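Long-range contact in Dye-decolorizing peroxidase Tfu_3078 (Thermobifida fusca, PDB 5FW4), which uses hydrogen peroxide and a non-covalently bound heme b to oxidise anthraquinone dyes strongly and azo dyes and common peroxidase substrates more modestly: residues L277-I282 with L374-Q379. Sequence-based numbering, arbitrary orientation.
With HEM (protoporphyrin IX containing Fe), chain C.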
ATOM      1  N   LEU A 277     -23.126   0.140   3.831  1.00 24.01           N
ATOM      2  CA  LEU A 277     -21.854  -0.481   3.508  1.00 25.16           C
ATOM      3  C   LEU A 277     -21.548  -1.606   4.484  1.00 23.89           C
ATOM      4  O   LEU A 277     -21.460  -1.386   5.702  1.00 23.26           O
ATOM      5  CB  LEU A 277     -20.711   0.560   3.582  1.00 25.69           C
ATOM      6  CG  LEU A 277     -19.283   0.007   3.452  1.00 25.60           C
ATOM      7  CD1 LEU A 277     -19.024  -0.550   2.077  1.00 26.81           C
ATOM      8  CD2 LEU A 277     -18.245   1.083   3.771  1.00 26.74           C
ATOM      9  N   VAL A 278     -21.409  -2.831   3.958  1.00 22.69           N
ATOM     10  CA  VAL A 278     -20.801  -3.881   4.718  1.00 22.86           C
ATOM     11  C   VAL A 278     -19.365  -4.004   4.254  1.00 23.28           C
ATOM     12  O   VAL A 278     -19.102  -4.218   3.047  1.00 23.67           O
ATOM     13  CB  VAL A 278     -21.515  -5.243   4.563  1.00 23.36           C
ATOM     14  CG1 VAL A 278     -20.740  -6.308   5.303  1.00 24.18           C
ATOM     15  CG2 VAL A 278     -22.946  -5.158   5.076  1.00 24.48           C
ATOM     16  N   VAL A 279     -18.433  -3.873   5.202  1.00 21.56           N
ATOM     17  CA  VAL A 279     -17.028  -4.087   4.897  1.00 22.28           C
ATOM     18  C   VAL A 279     -16.547  -5.336   5.587  1.00 21.53           C
ATOM     19  O   VAL A 279     -16.826  -5.575   6.771  1.00 21.98           O
ATOM     20  CB  VAL A 279     -16.125  -2.862   5.200  1.00 23.26           C
ATOM     21  CG1 VAL A 279     -16.371  -2.319   6.570  1.00 25.73           C
ATOM     22  CG2 VAL A 279     -14.654  -3.201   5.036  1.00 22.98           C
ATOM     23  N   ARG A 280     -15.818  -6.149   4.835  1.00 20.48           N
ATOM     24  CA  ARG A 280     -15.215  -7.339   5.400  1.00 20.06           C
ATOM     25  C   ARG A 280     -13.755  -7.391   4.962  1.00 18.38           C
ATOM     26  O   ARG A 280     -13.441  -7.208   3.772  1.00 18.05           O
ATOM     27  CB  ARG A 280     -15.992  -8.597   4.921  1.00 20.66           C
ATOM     28  CG  ARG A 280     -17.489  -8.594   5.198  1.00 21.64           C
ATOM     29  CD  ARG A 280     -17.824  -8.899   6.662  1.00 23.20           C
ATOM     30  NE  ARG A 280     -17.796 -10.349   6.903  1.00 24.26           N
ATOM     31  CZ  ARG A 280     -18.364 -10.992   7.915  1.00 25.98           C
ATOM     32  NH1 ARG A 280     -19.049 -10.352   8.846  1.00 27.20           N
ATOM     33  NH2 ARG A 280     -18.272 -12.325   7.964  1.00 26.93           N
ATOM     34  N   ARG A 281     -12.867  -7.609   5.911  1.00 18.08           N
ATOM     35  CA  ARG A 281     -11.478  -7.863   5.611  1.00 18.68           C
ATOM     36  C   ARG A 281     -11.375  -9.384   5.446  1.00 18.32           C
ATOM     37  O   ARG A 281     -11.539 -10.107   6.399  1.00 19.86           O
ATOM     38  CB  ARG A 281     -10.575  -7.415   6.736  1.00 19.31           C
ATOM     39  CG  ARG A 281      -9.100  -7.590   6.445  1.00 20.03           C
ATOM     40  CD  ARG A 281      -8.304  -7.311   7.681  1.00 21.53           C
ATOM     41  NE  ARG A 281      -6.878  -7.599   7.555  1.00 21.11           N
ATOM     42  CZ  ARG A 281      -5.916  -6.829   8.025  1.00 23.13           C
ATOM     43  NH1 ARG A 281      -6.211  -5.682   8.626  1.00 23.76           N
ATOM     44  NH2 ARG A 281      -4.650  -7.186   7.870  1.00 22.55           N
ATOM     45  N   ILE A 282     -11.096  -9.818   4.239  1.00 18.05           N
ATOM     46  CA  ILE A 282     -11.086 -11.294   3.942  1.00 18.06           C
ATOM     47  C   ILE A 282      -9.709 -11.717   3.509  1.00 16.62           C
ATOM     48  O   ILE A 282      -9.271 -11.383   2.417  1.00 16.95           O
ATOM     49  CB  ILE A 282     -12.026 -11.635   2.829  1.00 18.95           C
ATOM     50  CG1 ILE A 282     -13.358 -10.956   2.988  1.00 19.61           C
ATOM     51  CG2 ILE A 282     -12.199 -13.162   2.731  1.00 18.49           C
ATOM     52  CD1 ILE A 282     -14.033 -11.343   4.208  1.00 22.66           C
ATOM     53  N   LEU A 374     -10.292  -6.601   0.590  1.00 21.60           N
ATOM     54  CA  LEU A 374     -11.051  -5.677   1.376  1.00 19.84           C
ATOM     55  C   LEU A 374     -12.386  -5.570   0.661  1.00 21.60           C
ATOM     56  O   LEU A 374     -12.574  -4.775  -0.265  1.00 22.40           O
ATOM     57  CB  LEU A 374     -10.307  -4.341   1.486  1.00 20.03           C
ATOM     58  CG  LEU A 374     -11.046  -3.261   2.244  1.00 20.54           C
ATOM     59  CD1 LEU A 374     -11.416  -3.728   3.636  1.00 20.44           C
ATOM     60  CD2 LEU A 374     -10.103  -2.077   2.291  1.00 20.31           C
ATOM     61  N   PHE A 375     -13.310  -6.445   1.054  1.00 21.45           N
ATOM     62  CA  PHE A 375     -14.582  -6.571   0.394  1.00 21.64           C
ATOM     63  C   PHE A 375     -15.540  -5.496   0.855  1.00 22.03           C
ATOM     64  O   PHE A 375     -15.660  -5.251   2.042  1.00 22.95           O
ATOM     65  CB  PHE A 375     -15.165  -7.933   0.761  1.00 22.08           C
ATOM     66  CG  PHE A 375     -16.593  -8.126   0.366  1.00 23.39           C
ATOM     67  CD1 PHE A 375     -17.634  -7.664   1.176  1.00 22.69           C
ATOM     68  CD2 PHE A 375     -16.910  -8.899  -0.765  1.00 22.82           C
ATOM     69  CE1 PHE A 375     -18.959  -7.893   0.821  1.00 23.38           C
ATOM     70  CE2 PHE A 375     -18.228  -9.101  -1.126  1.00 23.51           C
ATOM     71  CZ  PHE A 375     -19.256  -8.618  -0.338  1.00 23.29           C
ATOM     72  N   MET A 376     -16.247  -4.870  -0.080  1.00 22.56           N
ATOM     73  CA  MET A 376     -17.185  -3.829   0.272  1.00 23.04           C
ATOM     74  C   MET A 376     -18.460  -3.985  -0.526  1.00 22.90           C
ATOM     75  O   MET A 376     -18.438  -3.877  -1.754  1.00 23.94           O
ATOM     76  CB  MET A 376     -16.563  -2.429   0.063  1.00 22.76           C
ATOM     77  CG  MET A 376     -15.488  -2.085   1.061  1.00 23.88           C
ATOM     78  SD  MET A 376     -15.013  -0.333   1.114  1.00 26.38           S
ATOM     79  CE  MET A 376     -13.718  -0.347  -0.075  1.00 23.44           C
ATOM     80  N   ALA A 377     -19.566  -4.244   0.165  1.00 23.50           N
ATOM     81  CA  ALA A 377     -20.866  -4.328  -0.483  1.00 24.57           C
ATOM     82  C   ALA A 377     -21.766  -3.185  -0.053  1.00 24.27           C
ATOM     83  O   ALA A 377     -21.913  -2.915   1.128  1.00 24.00           O
ATOM     84  CB  ALA A 377     -21.546  -5.652  -0.212  1.00 23.83           C
ATOM     85  N   TRP A 378     -22.374  -2.577  -1.061  1.00 25.08           N
ATOM     86  CA  TRP A 378     -23.343  -1.513  -0.918  1.00 25.53           C
ATOM     87  C   TRP A 378     -24.730  -2.016  -1.211  1.00 27.12           C
ATOM     88  O   TRP A 378     -24.950  -2.807  -2.167  1.00 29.01           O
ATOM     89  CB  TRP A 378     -22.981  -0.428  -1.885  1.00 25.48           C
ATOM     90  CG  TRP A 378     -21.694   0.164  -1.606  1.00 24.34           C
ATOM     91  CD1 TRP A 378     -20.494  -0.163  -2.147  1.00 23.89           C
ATOM     92  CD2 TRP A 378     -21.456   1.269  -0.728  1.00 24.55           C
ATOM     93  NE1 TRP A 378     -19.514   0.640  -1.641  1.00 24.23           N
ATOM     94  CE2 TRP A 378     -20.085   1.555  -0.791  1.00 23.47           C
ATOM     95  CE3 TRP A 378     -22.277   2.033   0.095  1.00 25.58           C
ATOM     96  CZ2 TRP A 378     -19.512   2.552  -0.055  1.00 23.97           C
ATOM     97  CZ3 TRP A 378     -21.715   3.048   0.811  1.00 24.59           C
ATOM     98  CH2 TRP A 378     -20.336   3.285   0.751  1.00 23.84           C
ATOM     99  N   GLN A 379     -25.676  -1.577  -0.398  1.00 26.86           N
ATOM    100  CA  GLN A 379     -27.066  -1.967  -0.564  1.00 28.09           C
ATOM    101  C   GLN A 379     -28.008  -1.077   0.222  1.00 29.17           C
ATOM    102  O   GLN A 379     -27.594  -0.447   1.199  1.00 27.93           O
ATOM    103  CB  GLN A 379     -27.321  -3.425  -0.144  1.00 26.65           C
ATOM    104  CG  GLN A 379     -27.010  -3.781   1.303  1.00 26.74           C
ATOM    105  CD  GLN A 379     -25.621  -4.383   1.509  1.00 27.02           C
ATOM    106  OE1 GLN A 379     -25.408  -5.566   1.278  1.00 26.21           O
ATOM    107  NE2 GLN A 379     -24.686  -3.578   1.966  1.00 25.26           N
TER
HETATM  108  CHA HEM C 401     -19.211 -12.908  -7.629  1.00 21.92           C
HETATM  109  CHB HEM C 401     -14.779 -13.512  -5.775  1.00 20.25           C
HETATM  110  CHC HEM C 401     -16.617 -12.855  -1.353  1.00 22.21           C
HETATM  111  CHD HEM C 401     -20.994 -11.984  -3.232  1.00 23.85           C
HETATM  112  C1A HEM C 401     -17.862 -13.121  -7.492  1.00 22.75           C
HETATM  113  C2A HEM C 401     -17.007 -13.418  -8.572  1.00 23.03           C
HETATM  114  C3A HEM C 401     -15.772 -13.610  -8.044  1.00 20.54           C
HETATM  115  C4A HEM C 401     -15.849 -13.424  -6.658  1.00 21.45           C
HETATM  116  CMA HEM C 401     -14.524 -13.907  -8.784  1.00 19.67           C
HETATM  117  CAA HEM C 401     -17.400 -13.554 -10.021  1.00 25.71           C
HETATM  118  CBA HEM C 401     -17.277 -12.255 -10.811  1.00 28.09           C
HETATM  119  CGA HEM C 401     -18.346 -11.276 -10.422  1.00 30.44           C
HETATM  120  O1A HEM C 401     -18.014 -10.277  -9.728  1.00 27.33           O
HETATM  121  O2A HEM C 401     -19.531 -11.462 -10.798  1.00 29.40           O
HETATM  122  C1B HEM C 401     -14.920 -13.385  -4.382  1.00 21.08           C
HETATM  123  C2B HEM C 401     -13.844 -13.513  -3.471  1.00 21.02           C
HETATM  124  C3B HEM C 401     -14.339 -13.325  -2.210  1.00 22.50           C
HETATM  125  C4B HEM C 401     -15.767 -13.065  -2.398  1.00 22.45           C
HETATM  126  CMB HEM C 401     -12.416 -13.783  -3.854  1.00 19.85           C
HETATM  127  CAB HEM C 401     -13.678 -13.287  -0.901  1.00 24.53           C
HETATM  128  CBB HEM C 401     -12.355 -13.245  -0.741  1.00 26.79           C
HETATM  129  C1C HEM C 401     -17.956 -12.561  -1.465  1.00 23.26           C
HETATM  130  C2C HEM C 401     -18.786 -12.281  -0.400  1.00 21.89           C
HETATM  131  C3C HEM C 401     -20.036 -12.013  -0.946  1.00 21.53           C
HETATM  132  C4C HEM C 401     -19.945 -12.153  -2.350  1.00 22.10           C
HETATM  133  CMC HEM C 401     -18.303 -12.277   1.028  1.00 22.04           C
HETATM  134  CAC HEM C 401     -21.332 -11.719  -0.353  1.00 20.27           C
HETATM  135  CBC HEM C 401     -21.629 -12.020   0.873  1.00 23.95           C
HETATM  136  C1D HEM C 401     -20.796 -12.181  -4.609  1.00 25.23           C
HETATM  137  C2D HEM C 401     -21.912 -12.037  -5.551  1.00 24.53           C
HETATM  138  C3D HEM C 401     -21.410 -12.309  -6.778  1.00 25.19           C
HETATM  139  C4D HEM C 401     -20.003 -12.625  -6.557  1.00 23.51           C
HETATM  140  CMD HEM C 401     -23.347 -11.638  -5.251  1.00 25.45           C
HETATM  141  CAD HEM C 401     -22.178 -12.269  -8.085  1.00 25.69           C
HETATM  142  CBD HEM C 401     -22.943 -13.586  -8.242  1.00 27.31           C
HETATM  143  CGD HEM C 401     -23.839 -13.535  -9.461  1.00 28.99           C
HETATM  144  O1D HEM C 401     -24.944 -12.958  -9.448  1.00 28.38           O
HETATM  145  O2D HEM C 401     -23.442 -14.076 -10.515  1.00 29.23           O
HETATM  146  NA  HEM C 401     -17.138 -13.137  -6.317  1.00 22.80           N
HETATM  147  NB  HEM C 401     -16.034 -13.115  -3.704  1.00 22.80           N
HETATM  148  NC  HEM C 401     -18.681 -12.519  -2.624  1.00 24.67           N
HETATM  149  ND  HEM C 401     -19.645 -12.535  -5.238  1.00 23.54           N
HETATM  150 FE   HEM C 401     -17.925 -12.876  -4.505  1.00 24.71          FE
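Leu277 lies across the indole of Trp378, its CB 4.0 Å from the centroid of the six-membered ring in a CH-pi contact over the face. With CG anti to the backbone N (chi1 172°), Leu277 reaches on along the indole, and its CD1 meets Trp378 CE2 at 3.7 Å while also touching Met376 CB. On the same face of the sheet Val279 CG2 packs against Leu374 CD1 at 3.6 Å, and Met185 and Gln187 of strand 184-190 lie against Leu277, Met376 and Trp378; this is the tightly packed part of the contact. The heme-facing side is looser between the strands: Arg280 CG stays 4.1 Å from Phe375 CD1, and the guanidinium turns away to Ser409, His406 and Asp173. This side is buried as well: Phe375 brings CE2 to 3.3 Å from C2C of the heme, and Ile282 CG2 meets the vinyl atom CBB. An alanine in place of Phe375 would probably open a gap beside this pyrrole and leave the neighbouring heme methyl CMC without the ring face it lies over. Four backbone hydrogen bonds, two between Val278 and Ala377 and two between Arg280 and Phe375, fix the register, the one from Phe375 N to Arg280 O being the most bent at 142°. Two central antiparallel strands, packed toward another sheet on one face and lining the distal heme pocket on the other, typify the C-terminal ferredoxin-like domain of DyP-type peroxidases.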